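Local structure of PfhB2 (Pasteurella multocida, 6U8T) at residues C[159-164]-C[174-179]; C[43-48]-C[59-64]; C[35-40]-C[80-85]; C[10-15]-C[180-185]. The protein probably acts as a YopT-type cysteine protease, the peptide-bond-cleaving domain of a bacterial surface toxin. The protein carries 1 engineered substitution. All coordinates share one frame; numbering follows the deposited sequence.

Interaction 1 of 4, residues C[159-164]-C[174-179]; sequences GSHTVS and FFDPNF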
loop_
_atom_site.group_PDB
_atom_site.type_symbol
_atom_site.label_atom_id
_atom_site.label_comp_id
_atom_site.label_asym_id
_atom_site.label_seq_id
_atom_site.Cartn_x
_atom_site.Cartn_y
_atom_site.Cartn_z
ATOM N N GLY C 159 -1.362 -3.844 1.588
ATOM C CA GLY C 159 -2.095 -5.057 1.986
ATOM C C GLY C 159 -1.366 -5.877 3.041
ATOM O O GLY C 159 -0.283 -5.480 3.529
ATOM N N SER C 160 -1.952 -7.021 3.351
ATOM C CA SER C 160 -1.388 -8.030 4.279
ATOM C C SER C 160 -1.164 -9.341 3.524
ATOM O O SER C 160 -1.919 -9.630 2.573
ATOM C CB SER C 160 -2.296 -8.188 5.429
ATOM O OG SER C 160 -2.453 -6.938 6.097
ATOM N N HIS C 161 -0.131 -10.080 3.908
ATOM C CA HIS C 161 0.178 -11.410 3.339
ATOM C C HIS C 161 0.476 -12.359 4.498
ATOM O O HIS C 161 0.958 -11.891 5.554
ATOM C CB HIS C 161 1.323 -11.307 2.332
ATOM C CG HIS C 161 1.571 -12.575 1.606
ATOM N ND1 HIS C 161 0.552 -13.296 1.028
ATOM C CD2 HIS C 161 2.712 -13.244 1.344
ATOM C CE1 HIS C 161 1.047 -14.360 0.433
ATOM N NE2 HIS C 161 2.379 -14.354 0.605
ATOM N N THR C 162 0.180 -13.640 4.296
ATOM C CA THR C 162 0.493 -14.736 5.230
ATOM C C THR C 162 1.381 -15.741 4.505
ATOM O O THR C 162 1.019 -16.164 3.400
ATOM C CB THR C 162 -0.775 -15.412 5.760
ATOM O OG1 THR C 162 -1.647 -14.375 6.205
ATOM C CG2 THR C 162 -0.499 -16.398 6.868
ATOM N N VAL C 163 2.481 -16.108 5.149
ATOM C CA VAL C 163 3.342 -17.254 4.767
ATOM C C VAL C 163 3.454 -18.154 5.998
ATOM O O VAL C 163 2.918 -17.781 7.077
ATOM C CB VAL C 163 4.702 -16.760 4.240
ATOM C CG1 VAL C 163 4.538 -15.948 2.970
ATOM C CG2 VAL C 163 5.490 -15.978 5.270
ATOM N N SER C 164 4.095 -19.305 5.864
ATOM C CA SER C 164 4.264 -20.256 6.978
ATOM C C SER C 164 5.597 -20.982 6.853
ATOM O O SER C 164 6.244 -20.919 5.827
ATOM C CB SER C 164 3.098 -21.191 7.056
ATOM O OG SER C 164 2.881 -21.830 5.822
ATOM N N PHE C 174 9.664 -23.630 4.049
ATOM C CA PHE C 174 9.029 -22.298 3.918
ATOM C C PHE C 174 7.909 -22.394 2.882
ATOM O O PHE C 174 8.147 -22.961 1.814
ATOM C CB PHE C 174 10.079 -21.262 3.529
ATOM C CG PHE C 174 9.532 -19.865 3.393
ATOM C CD1 PHE C 174 9.069 -19.183 4.501
ATOM C CD2 PHE C 174 9.478 -19.238 2.166
ATOM C CE1 PHE C 174 8.564 -17.896 4.384
ATOM C CE2 PHE C 174 8.937 -17.969 2.039
ATOM C CZ PHE C 174 8.509 -17.292 3.145
ATOM N N PHE C 175 6.713 -21.903 3.193
ATOM C CA PHE C 175 5.545 -22.003 2.288
ATOM C C PHE C 175 4.949 -20.616 2.097
ATOM O O PHE C 175 4.596 -19.952 3.094
ATOM C CB PHE C 175 4.512 -23.009 2.811
ATOM C CG PHE C 175 3.248 -23.032 1.990
ATOM C CD1 PHE C 175 3.210 -23.648 0.747
ATOM C CD2 PHE C 175 2.103 -22.390 2.442
ATOM C CE1 PHE C 175 2.054 -23.633 -0.017
ATOM C CE2 PHE C 175 0.946 -22.389 1.673
ATOM C CZ PHE C 175 0.920 -23.016 0.454
ATOM N N ASP C 176 4.864 -20.201 0.837
ATOM C CA ASP C 176 4.237 -18.927 0.405
ATOM C C ASP C 176 3.137 -19.249 -0.601
ATOM O O ASP C 176 3.415 -19.623 -1.734
ATOM C CB ASP C 176 5.291 -17.991 -0.172
ATOM C CG ASP C 176 4.758 -16.607 -0.469
ATOM O OD1 ASP C 176 3.516 -16.463 -0.536
ATOM O OD2 ASP C 176 5.577 -15.689 -0.567
ATOM N N PRO C 177 1.855 -19.123 -0.211
ATOM C CA PRO C 177 0.740 -19.466 -1.085
ATOM C C PRO C 177 0.740 -18.698 -2.418
ATOM O O PRO C 177 -0.042 -19.062 -3.272
ATOM C CB PRO C 177 -0.526 -19.087 -0.309
ATOM C CG PRO C 177 -0.094 -18.687 1.068
ATOM C CD PRO C 177 1.418 -18.661 1.102
ATOM N N ASN C 178 1.585 -17.662 -2.527
ATOM C CA ASN C 178 1.775 -16.829 -3.750
ATOM C C ASN C 178 2.793 -17.490 -4.698
ATOM O O ASN C 178 2.889 -17.012 -5.842
ATOM C CB ASN C 178 2.290 -15.424 -3.425
ATOM C CG ASN C 178 1.191 -14.431 -3.116
ATOM O OD1 ASN C 178 0.006 -14.804 -3.088
ATOM N ND2 ASN C 178 1.579 -13.179 -2.865
ATOM N N PHE C 179 3.573 -18.469 -4.226
ATOM C CA PHE C 179 4.674 -19.091 -5.016
ATOM C C PHE C 179 4.695 -20.613 -4.850
ATOM O O PHE C 179 4.660 -21.319 -5.870
ATOM C CB PHE C 179 6.022 -18.473 -4.642
ATOM C CG PHE C 179 6.118 -17.004 -4.937
ATOM C CD1 PHE C 179 6.299 -16.542 -6.225
ATOM C CD2 PHE C 179 6.061 -16.083 -3.917
ATOM C CE1 PHE C 179 6.414 -15.189 -6.491
ATOM C CE2 PHE C 179 6.157 -14.720 -4.173
ATOM C CZ PHE C 179 6.323 -14.275 -5.465
#

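Interaction 2 of 4, residues C[43-48]-C[59-64]; sequences AHWIAN and NTMYEG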
loop_
_atom_site.group_PDB
_atom_site.type_symbol
_atom_site.label_atom_id
_atom_site.label_comp_id
_atom_site.label_asym_id
_atom_site.label_seq_id
_atom_site.Cartn_x
_atom_site.Cartn_y
_atom_site.Cartn_z
ATOM N N ALA C 43 1.277 18.311 -11.121
ATOM C CA ALA C 43 2.221 19.390 -11.465
ATOM C C ALA C 43 1.647 20.187 -12.630
ATOM O O ALA C 43 1.640 21.425 -12.568
ATOM C CB ALA C 43 3.590 18.839 -11.806
ATOM N N HIS C 44 1.194 19.505 -13.683
ATOM C CA HIS C 44 0.664 20.206 -14.905
ATOM C C HIS C 44 -0.588 20.990 -14.539
ATOM O O HIS C 44 -0.683 22.134 -14.970
ATOM C CB HIS C 44 0.415 19.228 -16.041
ATOM C CG HIS C 44 1.646 18.848 -16.781
ATOM N ND1 HIS C 44 2.597 17.955 -16.272
ATOM C CD2 HIS C 44 2.044 19.185 -18.032
ATOM C CE1 HIS C 44 3.542 17.788 -17.180
ATOM N NE2 HIS C 44 3.224 18.559 -18.263
ATOM N N TRP C 45 -1.502 20.395 -13.791
ATOM C CA TRP C 45 -2.735 21.043 -13.314
ATOM C C TRP C 45 -2.380 22.326 -12.524
ATOM O O TRP C 45 -2.984 23.349 -12.739
ATOM C CB TRP C 45 -3.530 20.060 -12.459
ATOM C CG TRP C 45 -4.889 20.556 -12.071
ATOM C CD1 TRP C 45 -6.048 20.426 -12.782
ATOM C CD2 TRP C 45 -5.240 21.238 -10.852
ATOM N NE1 TRP C 45 -7.094 20.961 -12.074
ATOM C CE2 TRP C 45 -6.636 21.466 -10.898
ATOM C CE3 TRP C 45 -4.514 21.652 -9.713
ATOM C CZ2 TRP C 45 -7.327 22.081 -9.858
ATOM C CZ3 TRP C 45 -5.206 22.249 -8.677
ATOM C CH2 TRP C 45 -6.587 22.475 -8.757
ATOM N N ILE C 46 -1.387 22.244 -11.632
ATOM C CA ILE C 46 -0.995 23.417 -10.807
ATOM C C ILE C 46 -0.474 24.522 -11.746
ATOM O O ILE C 46 -0.968 25.649 -11.646
ATOM C CB ILE C 46 0.003 23.029 -9.703
ATOM C CG1 ILE C 46 -0.682 22.177 -8.648
ATOM C CG2 ILE C 46 0.617 24.254 -9.083
ATOM C CD1 ILE C 46 0.268 21.637 -7.599
ATOM N N ALA C 47 0.451 24.196 -12.649
ATOM C CA ALA C 47 1.015 25.145 -13.645
ATOM C C ALA C 47 -0.097 25.759 -14.482
ATOM O O ALA C 47 -0.014 26.931 -14.790
ATOM C CB ALA C 47 2.043 24.494 -14.531
ATOM N N ASN C 48 -1.101 24.981 -14.848
ATOM C CA ASN C 48 -2.222 25.453 -15.698
ATOM C C ASN C 48 -3.057 26.457 -14.897
ATOM O O ASN C 48 -3.389 27.511 -15.448
ATOM C CB ASN C 48 -3.030 24.278 -16.233
ATOM C CG ASN C 48 -4.161 24.724 -17.133
ATOM O OD1 ASN C 48 -3.971 24.739 -18.345
ATOM N ND2 ASN C 48 -5.318 25.066 -16.570
ATOM N N ASN C 59 -7.149 28.188 -21.686
ATOM C CA ASN C 59 -5.955 27.306 -21.586
ATOM C C ASN C 59 -6.322 26.075 -20.751
ATOM O O ASN C 59 -5.666 25.828 -19.732
ATOM C CB ASN C 59 -4.709 28.029 -21.034
ATOM C CG ASN C 59 -4.837 28.513 -19.594
ATOM O OD1 ASN C 59 -5.683 29.363 -19.303
ATOM N ND2 ASN C 59 -4.005 28.003 -18.686
ATOM N N THR C 60 -7.357 25.341 -21.129
ATOM C CA THR C 60 -7.771 24.107 -20.404
ATOM C C THR C 60 -6.802 22.982 -20.774
ATOM O O THR C 60 -6.159 23.043 -21.817
ATOM C CB THR C 60 -9.252 23.822 -20.661
ATOM O OG1 THR C 60 -9.428 22.590 -19.973
ATOM C CG2 THR C 60 -9.632 23.722 -22.118
HETATM N N MSE C 61 -6.625 21.993 -19.890
HETATM C CA MSE C 61 -5.936 20.767 -20.273
HETATM C C MSE C 61 -6.922 19.710 -20.767
HETATM O O MSE C 61 -6.499 18.638 -21.214
HETATM C CB MSE C 61 -5.216 20.081 -19.116
HETATM C CG MSE C 61 -4.451 20.943 -18.159
HETATM SE SE MSE C 61 -3.557 19.669 -16.932
HETATM C CE MSE C 61 -4.690 18.249 -16.223
ATOM N N TYR C 62 -8.221 20.027 -20.708
ATOM C CA TYR C 62 -9.294 19.103 -21.023
ATOM C C TYR C 62 -9.678 19.217 -22.498
ATOM O O TYR C 62 -9.828 20.343 -22.984
ATOM C CB TYR C 62 -10.473 19.349 -20.072
ATOM C CG TYR C 62 -10.075 19.305 -18.605
ATOM C CD1 TYR C 62 -9.265 18.287 -18.103
ATOM C CD2 TYR C 62 -10.496 20.289 -17.718
ATOM C CE1 TYR C 62 -8.917 18.236 -16.764
ATOM C CE2 TYR C 62 -10.174 20.245 -16.377
ATOM C CZ TYR C 62 -9.360 19.231 -15.908
ATOM O OH TYR C 62 -8.958 19.197 -14.619
ATOM N N GLU C 63 -9.816 18.070 -23.170
ATOM C CA GLU C 63 -10.209 17.965 -24.605
ATOM C C GLU C 63 -11.666 18.425 -24.747
ATOM O O GLU C 63 -12.518 17.794 -24.151
ATOM C CB GLU C 63 -9.999 16.525 -25.113
ATOM C CG GLU C 63 -10.037 16.368 -26.641
ATOM C CD GLU C 63 -9.415 17.510 -27.425
ATOM O OE1 GLU C 63 -8.206 17.774 -27.253
ATOM O OE2 GLU C 63 -10.155 18.172 -28.196
ATOM N N GLY C 64 -11.922 19.493 -25.508
ATOM C CA GLY C 64 -13.263 20.071 -25.730
ATOM C C GLY C 64 -14.248 19.053 -26.265
ATOM O O GLY C 64 -15.385 19.050 -25.817
#

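Interaction 3 of 4, residues C[35-40]-C[80-85]; sequences HGVSES and KLQTEF. Engineered in segment 35-40: S38 (natural residue Cys).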
loop_
_atom_site.group_PDB
_atom_site.type_symbol
_atom_site.label_atom_id
_atom_site.label_comp_id
_atom_site.label_asym_id
_atom_site.label_seq_id
_atom_site.Cartn_x
_atom_site.Cartn_y
_atom_site.Cartn_z
ATOM N N HIS C 35 1.813 6.459 -9.602
ATOM C CA HIS C 35 2.347 7.560 -8.766
ATOM C C HIS C 35 3.022 8.599 -9.682
ATOM O O HIS C 35 2.742 9.801 -9.546
ATOM C CB HIS C 35 3.234 7.032 -7.633
ATOM C CG HIS C 35 3.752 8.128 -6.760
ATOM N ND1 HIS C 35 5.033 8.128 -6.257
ATOM C CD2 HIS C 35 3.198 9.310 -6.382
ATOM C CE1 HIS C 35 5.228 9.215 -5.549
ATOM N NE2 HIS C 35 4.125 9.961 -5.606
ATOM N N GLY C 36 3.877 8.139 -10.587
ATOM C CA GLY C 36 4.515 8.968 -11.628
ATOM C C GLY C 36 3.494 9.820 -12.385
ATOM O O GLY C 36 3.722 11.059 -12.553
ATOM N N VAL C 37 2.421 9.173 -12.845
ATOM C CA VAL C 37 1.377 9.826 -13.684
ATOM C C VAL C 37 0.611 10.847 -12.821
ATOM O O VAL C 37 0.283 11.904 -13.333
ATOM C CB VAL C 37 0.413 8.794 -14.297
ATOM C CG1 VAL C 37 -0.736 9.469 -15.027
ATOM C CG2 VAL C 37 1.150 7.864 -15.228
ATOM N N SER C 38 0.320 10.504 -11.574
ATOM C CA SER C 38 -0.468 11.337 -10.643
ATOM C C SER C 38 0.326 12.595 -10.293
ATOM O O SER C 38 -0.232 13.713 -10.419
ATOM C CB SER C 38 -0.879 10.533 -9.428
ATOM O OG SER C 38 -1.919 9.602 -9.828
ATOM N N GLU C 39 1.592 12.413 -9.932
ATOM C CA GLU C 39 2.548 13.498 -9.612
ATOM C C GLU C 39 2.670 14.425 -10.821
ATOM O O GLU C 39 2.422 15.635 -10.667
ATOM C CB GLU C 39 3.912 12.935 -9.213
ATOM C CG GLU C 39 4.952 14.003 -8.931
ATOM C CD GLU C 39 4.847 14.675 -7.565
ATOM O OE1 GLU C 39 3.885 14.351 -6.828
ATOM O OE2 GLU C 39 5.738 15.544 -7.238
ATOM N N SER C 40 2.991 13.881 -11.996
ATOM C CA SER C 40 3.216 14.678 -13.218
ATOM C C SER C 40 1.916 15.421 -13.567
ATOM O O SER C 40 2.006 16.626 -13.922
ATOM C CB SER C 40 3.698 13.814 -14.358
ATOM O OG SER C 40 3.831 14.574 -15.550
ATOM N N LYS C 80 6.329 12.877 -20.497
ATOM C CA LYS C 80 7.734 13.367 -20.443
ATOM C C LYS C 80 8.168 13.540 -18.977
ATOM O O LYS C 80 9.212 12.974 -18.595
ATOM C CB LYS C 80 7.902 14.717 -21.142
ATOM C CG LYS C 80 8.804 14.815 -22.359
ATOM C CD LYS C 80 8.593 16.191 -23.084
ATOM C CE LYS C 80 7.636 16.174 -24.288
ATOM N NZ LYS C 80 6.445 17.078 -24.195
ATOM N N LEU C 81 7.428 14.345 -18.200
ATOM C CA LEU C 81 7.759 14.630 -16.781
ATOM C C LEU C 81 7.724 13.319 -15.978
ATOM O O LEU C 81 8.565 13.115 -15.106
ATOM C CB LEU C 81 6.758 15.639 -16.221
ATOM C CG LEU C 81 7.001 16.063 -14.777
ATOM C CD1 LEU C 81 8.466 16.481 -14.595
ATOM C CD2 LEU C 81 6.062 17.199 -14.362
ATOM N N GLN C 82 6.733 12.471 -16.230
ATOM C CA GLN C 82 6.539 11.211 -15.494
ATOM C C GLN C 82 7.802 10.325 -15.679
ATOM O O GLN C 82 8.282 9.759 -14.723
ATOM C CB GLN C 82 5.277 10.548 -16.010
ATOM C CG GLN C 82 5.035 9.175 -15.399
ATOM C CD GLN C 82 4.274 8.301 -16.364
ATOM O OE1 GLN C 82 3.464 8.781 -17.163
ATOM N NE2 GLN C 82 4.367 7.011 -16.161
ATOM N N THR C 83 8.305 10.211 -16.901
ATOM C CA THR C 83 9.555 9.508 -17.274
ATOM C C THR C 83 10.739 10.035 -16.451
ATOM O O THR C 83 11.450 9.206 -15.873
ATOM C CB THR C 83 9.791 9.694 -18.772
ATOM O OG1 THR C 83 9.006 8.598 -19.214
ATOM C CG2 THR C 83 11.228 9.660 -19.229
ATOM N N GLU C 84 10.962 11.342 -16.462
ATOM C CA GLU C 84 12.028 12.004 -15.671
ATOM C C GLU C 84 11.852 11.648 -14.176
ATOM O O GLU C 84 12.825 11.178 -13.538
ATOM C CB GLU C 84 12.026 13.499 -15.978
ATOM C CG GLU C 84 12.637 13.791 -17.337
ATOM C CD GLU C 84 12.256 15.107 -17.985
ATOM O OE1 GLU C 84 11.556 15.912 -17.310
ATOM O OE2 GLU C 84 12.631 15.309 -19.178
ATOM N N PHE C 85 10.633 11.757 -13.677
ATOM C CA PHE C 85 10.280 11.445 -12.273
ATOM C C PHE C 85 10.663 10.005 -11.925
ATOM O O PHE C 85 11.259 9.729 -10.894
ATOM C CB PHE C 85 8.804 11.735 -12.050
ATOM C CG PHE C 85 8.343 11.463 -10.646
ATOM C CD1 PHE C 85 8.348 12.482 -9.703
ATOM C CD2 PHE C 85 7.833 10.229 -10.287
ATOM C CE1 PHE C 85 7.862 12.273 -8.423
ATOM C CE2 PHE C 85 7.369 10.016 -9.000
ATOM C CZ PHE C 85 7.381 11.042 -8.075
#

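Interaction 4 of 4, residues C[10-15]-C[180-185]; sequences GEVSFK and GEMTFP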
loop_
_atom_site.group_PDB
_atom_site.type_symbol
_atom_site.label_atom_id
_atom_site.label_comp_id
_atom_site.label_asym_id
_atom_site.label_seq_id
_atom_site.Cartn_x
_atom_site.Cartn_y
_atom_site.Cartn_z
ATOM N N GLY C 10 18.792 -24.922 -1.739
ATOM C CA GLY C 10 17.441 -25.394 -1.383
ATOM C C GLY C 10 16.810 -26.212 -2.488
ATOM O O GLY C 10 17.431 -26.371 -3.520
ATOM N N GLU C 11 15.593 -26.697 -2.254
ATOM C CA GLU C 11 14.740 -27.408 -3.236
ATOM C C GLU C 11 13.330 -26.785 -3.255
ATOM O O GLU C 11 12.776 -26.489 -2.171
ATOM C CB GLU C 11 14.699 -28.883 -2.864
ATOM C CG GLU C 11 14.109 -29.764 -3.944
ATOM C CD GLU C 11 13.567 -31.096 -3.443
ATOM O OE1 GLU C 11 12.430 -31.099 -2.875
ATOM O OE2 GLU C 11 14.273 -32.131 -3.629
ATOM N N VAL C 12 12.774 -26.580 -4.449
ATOM C CA VAL C 12 11.324 -26.294 -4.633
ATOM C C VAL C 12 10.580 -27.630 -4.525
ATOM O O VAL C 12 10.912 -28.537 -5.284
ATOM C CB VAL C 12 11.052 -25.576 -5.967
ATOM C CG1 VAL C 12 9.572 -25.317 -6.178
ATOM C CG2 VAL C 12 11.821 -24.269 -6.062
ATOM N N SER C 13 9.669 -27.768 -3.558
ATOM C CA SER C 13 8.836 -28.978 -3.326
ATOM C C SER C 13 7.510 -28.837 -4.072
ATOM O O SER C 13 6.876 -29.856 -4.326
ATOM C CB SER C 13 8.560 -29.223 -1.870
ATOM O OG SER C 13 9.646 -28.847 -1.047
ATOM N N PHE C 14 7.053 -27.608 -4.295
ATOM C CA PHE C 14 5.754 -27.303 -4.946
ATOM C C PHE C 14 5.832 -25.910 -5.553
ATOM O O PHE C 14 6.385 -24.996 -4.937
ATOM C CB PHE C 14 4.583 -27.402 -3.967
ATOM C CG PHE C 14 3.240 -27.131 -4.596
ATOM C CD1 PHE C 14 2.626 -28.092 -5.382
ATOM C CD2 PHE C 14 2.593 -25.910 -4.424
ATOM C CE1 PHE C 14 1.388 -27.860 -5.964
ATOM C CE2 PHE C 14 1.360 -25.678 -5.013
ATOM C CZ PHE C 14 0.752 -26.656 -5.767
ATOM N N LYS C 15 5.313 -25.775 -6.763
ATOM C CA LYS C 15 5.280 -24.498 -7.505
ATOM C C LYS C 15 3.853 -24.292 -8.013
ATOM O O LYS C 15 3.321 -25.202 -8.665
ATOM C CB LYS C 15 6.320 -24.549 -8.615
ATOM C CG LYS C 15 7.408 -23.499 -8.515
ATOM C CD LYS C 15 8.440 -23.626 -9.606
ATOM C CE LYS C 15 7.833 -23.759 -10.989
ATOM N NZ LYS C 15 8.579 -22.981 -12.008
ATOM N N GLY C 180 4.784 -21.112 -3.618
ATOM C CA GLY C 180 4.756 -22.558 -3.334
ATOM C C GLY C 180 5.570 -22.921 -2.099
ATOM O O GLY C 180 5.652 -22.107 -1.179
ATOM N N GLU C 181 6.154 -24.119 -2.093
ATOM C CA GLU C 181 6.873 -24.703 -0.947
ATOM C C GLU C 181 8.333 -24.907 -1.322
ATOM O O GLU C 181 8.639 -25.417 -2.398
ATOM C CB GLU C 181 6.170 -25.987 -0.539
ATOM C CG GLU C 181 6.699 -26.564 0.756
ATOM C CD GLU C 181 6.108 -27.916 1.084
ATOM O OE1 GLU C 181 4.900 -27.974 1.319
ATOM O OE2 GLU C 181 6.859 -28.898 1.051
HETATM N N MSE C 182 9.214 -24.468 -0.420
HETATM C CA MSE C 182 10.649 -24.622 -0.566
HETATM C C MSE C 182 11.233 -25.243 0.708
HETATM O O MSE C 182 10.734 -25.015 1.815
HETATM C CB MSE C 182 11.247 -23.241 -0.835
HETATM C CG MSE C 182 10.716 -22.554 -2.060
HETATM SE SE MSE C 182 9.220 -21.344 -1.730
HETATM C CE MSE C 182 9.844 -19.530 -1.759
ATOM N N THR C 183 12.280 -26.052 0.530
ATOM C CA THR C 183 12.918 -26.743 1.638
ATOM C C THR C 183 14.410 -26.420 1.619
ATOM O O THR C 183 15.005 -26.448 0.523
ATOM C CB THR C 183 12.675 -28.255 1.585
ATOM O OG1 THR C 183 11.271 -28.467 1.421
ATOM C CG2 THR C 183 13.156 -28.955 2.835
ATOM N N PHE C 184 14.979 -26.081 2.778
ATOM C CA PHE C 184 16.427 -25.805 2.957
ATOM C C PHE C 184 16.980 -26.774 3.992
ATOM O O PHE C 184 16.350 -27.009 5.016
ATOM C CB PHE C 184 16.652 -24.342 3.334
ATOM C CG PHE C 184 16.210 -23.375 2.270
ATOM C CD1 PHE C 184 14.894 -22.948 2.221
ATOM C CD2 PHE C 184 17.094 -22.935 1.288
ATOM C CE1 PHE C 184 14.473 -22.088 1.224
ATOM C CE2 PHE C 184 16.669 -22.059 0.300
ATOM C CZ PHE C 184 15.359 -21.644 0.271
ATOM N N PRO C 185 18.154 -27.393 3.732
ATOM C CA PRO C 185 18.723 -28.357 4.667
ATOM C C PRO C 185 19.482 -27.742 5.855
ATOM O O PRO C 185 19.909 -28.521 6.706
ATOM C CB PRO C 185 19.668 -29.150 3.750
ATOM C CG PRO C 185 20.159 -28.111 2.758
ATOM C CD PRO C 185 18.968 -27.221 2.509
#

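Interaction 1 of 4, residues C[159-164]-C[174-179]
H161 and D176 face each other because both carry CG anti to the backbone N (chi1 -173° in each), which sets each CG toward the other side chain. NE2 of H161 gives its hydrogen to OD1 of D176 at 2.7 Å. The acceptor lies in the ring plane, at the ring edge, and is met on its syn side but 33° out of the carboxylate plane. N178 N grips the same OD1 at 3.0 Å from the opposite face of the carboxylate, closing an Asx turn, while OD2 accepts from Y204 OH; several bonds thus fix the rotation of the acid. Over one face of the imidazole lies the N178 amide, roughly parallel to it and offset, with ND2 3.5 Å from CE1 of H161.

V163 packs against two residues: its CG1 lies 3.5 Å from CG of D176, and CG2 touches CE1 of F174 at 3.7 Å. Valine fits because its two methyls can touch both. Beyond it S164 and F175 form an antiparallel hydrogen-bonded pair, with S164 N to F175 O and F175 N to S164 O both 2.9 Å. P177, whose ring leaves no N-H, lets its CD rest 3.4 Å from T162 O as the strands part. S38 of the second subunit, engineered from cysteine, packs on H161. The layout, on a beta hairpin, is consistent with the Cys-His-Asp site of clan CA proteases, with the cysteine position probably contributed by the second subunit in this dimer.

Interaction 2 of 4, residues C[43-48]-C[59-64]
M61, a selenomethionine, reaches from its loop onto the helix that carries H44, W45 and N48. Its CB points toward that helix, and CG passes 4.1 Å from CB of N48. SE then settles against helix backbone, 3.8 Å from N of W45 and 4.0 Å from C of H44, with CB of H44 alongside. A bend at the last torsion (chi3 -47°) turns CE to the edge of the indole, near its plane and 4.3 Å from CD1 of W45. A long, flexible, polarisable chain suits this uneven surface.

Nearer N48, N59 ND2 makes a weak hydrogen bond of 3.3 Å to N48 O. Farther along the loop, Y62 OH approaches W45 NE1 to 3.6 Å at the indole edge; both groups hydrogen-bond to OE1 of E181 in the second subunit, whose F175 and F14 stack on W45 and Y62. T60 shapes the loop by an ST turn, its OG1 accepting from Y62 N at 2.9 Å. Within the chain, the loop 59-64 lies beside helix 20-51 ahead of helix 72-87, which takes the H44 imidazole through S77, while helix 91-104 packs against A43 and A47.

Interaction 3 of 4, residues C[35-40]-C[80-85]
F85 drives its ring edge toward the face of the H35 imidazole in a T-shaped pair, with ring centres 5.4 Å apart and planes at 87°. CG of F85 is anti to the backbone N (chi1 -179°), which points CG toward helix 35-40, and the ring beyond it meets H35 and E39. E39 crosses the phenyl ring at about a right angle: its CB sits over one face in a CH-pi contact, and CG comes within 3.4 Å of F85 CE1. A flat, apolar residue suits a place bounded by an imidazole at its edge and methylenes over a face.

Alongside, Q82 stretches across G36, its CG 3.4 Å from the C atom of G36. The helix axes approach to 8.4 Å, and a beta carbon on G36 would collide with that CG, so glycine suits the site. Past it, Q82 and V37 run side by side, pointing the same way, and CG2 of V37 lies 3.2 Å from Q82 OE1. S40 turns OG to L81 CB at 3.2 Å, small enough to let the helices close.

No hydrogen bond crosses between the segments. E39 pairs with K151 and T98 through OE2 and with T162 of the second subunit through OE1. The contact between 35-40 and 80-85 therefore rests on shape and dispersion; S40 OG to I78 O, just before 80-85, adds a polar link between the helices. The nearby lysine probably favours a charged carboxylate on E39, whose aliphatic part does the packing.

Interaction 4 of 4, residues C[10-15]-C[180-185]
E11 and T183 exchange two short backbone bonds, E11 N to T183 O and T183 N to E11 O, each 2.8 Å. Past the non-hydrogen-bonded pair of V12 with M182, the pattern changes. O of E181 takes two donors: S13 N at 2.8 Å and F14 N in a weak bond of 3.3 Å. E181 N is in turn satisfied by F14 O at 3.0 Å, an oxygen that also receives a CA-H...O contact from G180. Two residues set against one make this a classic beta bulge, which shifts the register by one in strand 11-15, an outer strand of the four-stranded antiparallel sheet within the chain.

The bulge brings S13 onto the side of the sheet that bears T183 and E181. T183 OG1, anti to its own carbonyl carbon (chi1 -50°), donates to S13 OG at 3.0 Å, so two small hydroxyl residues pair above the backbone. The E181 chain extends past S13, its OE2 3.4 Å from S13 CB. OE1 hydrogen-bonds to Y62 OH and W45 NE1 of the second subunit, whose K49 forms a long, weak ion pair with OE2; a long acid can thus serve the interface.

Glycines mark both ends of the ladder. G10 lets its CA lie 3.6 Å from CD2 of F184, where a beta carbon would strike the ring. G180 adopts backbone angles at which a beta carbon would jam against the preceding carbonyl and against F14 O.

How the interactions relate
From the N terminus, strand 11-15 opens interaction 4, the longest loop, which closes only at strand 180-184. Helix 20-51 then supplies 35-40 to interaction 3 and 43-48 to interaction 2. Interaction 2 closes first, at 59-64, and interaction 3 at 80-85, so 2 lies within 3 and 3 within 4. Interaction 1 follows in series as a hairpin, also enclosed by 4; none cross. L81 packs on A43 and H44, linking interactions 2 and 3 in the helical part, while F174 N and M182 O join 1 and 4 in one sheet. Centres of interactions 1 and 2 lie 44 Å apart, yet the second subunit brings matching sheet and helix surfaces together.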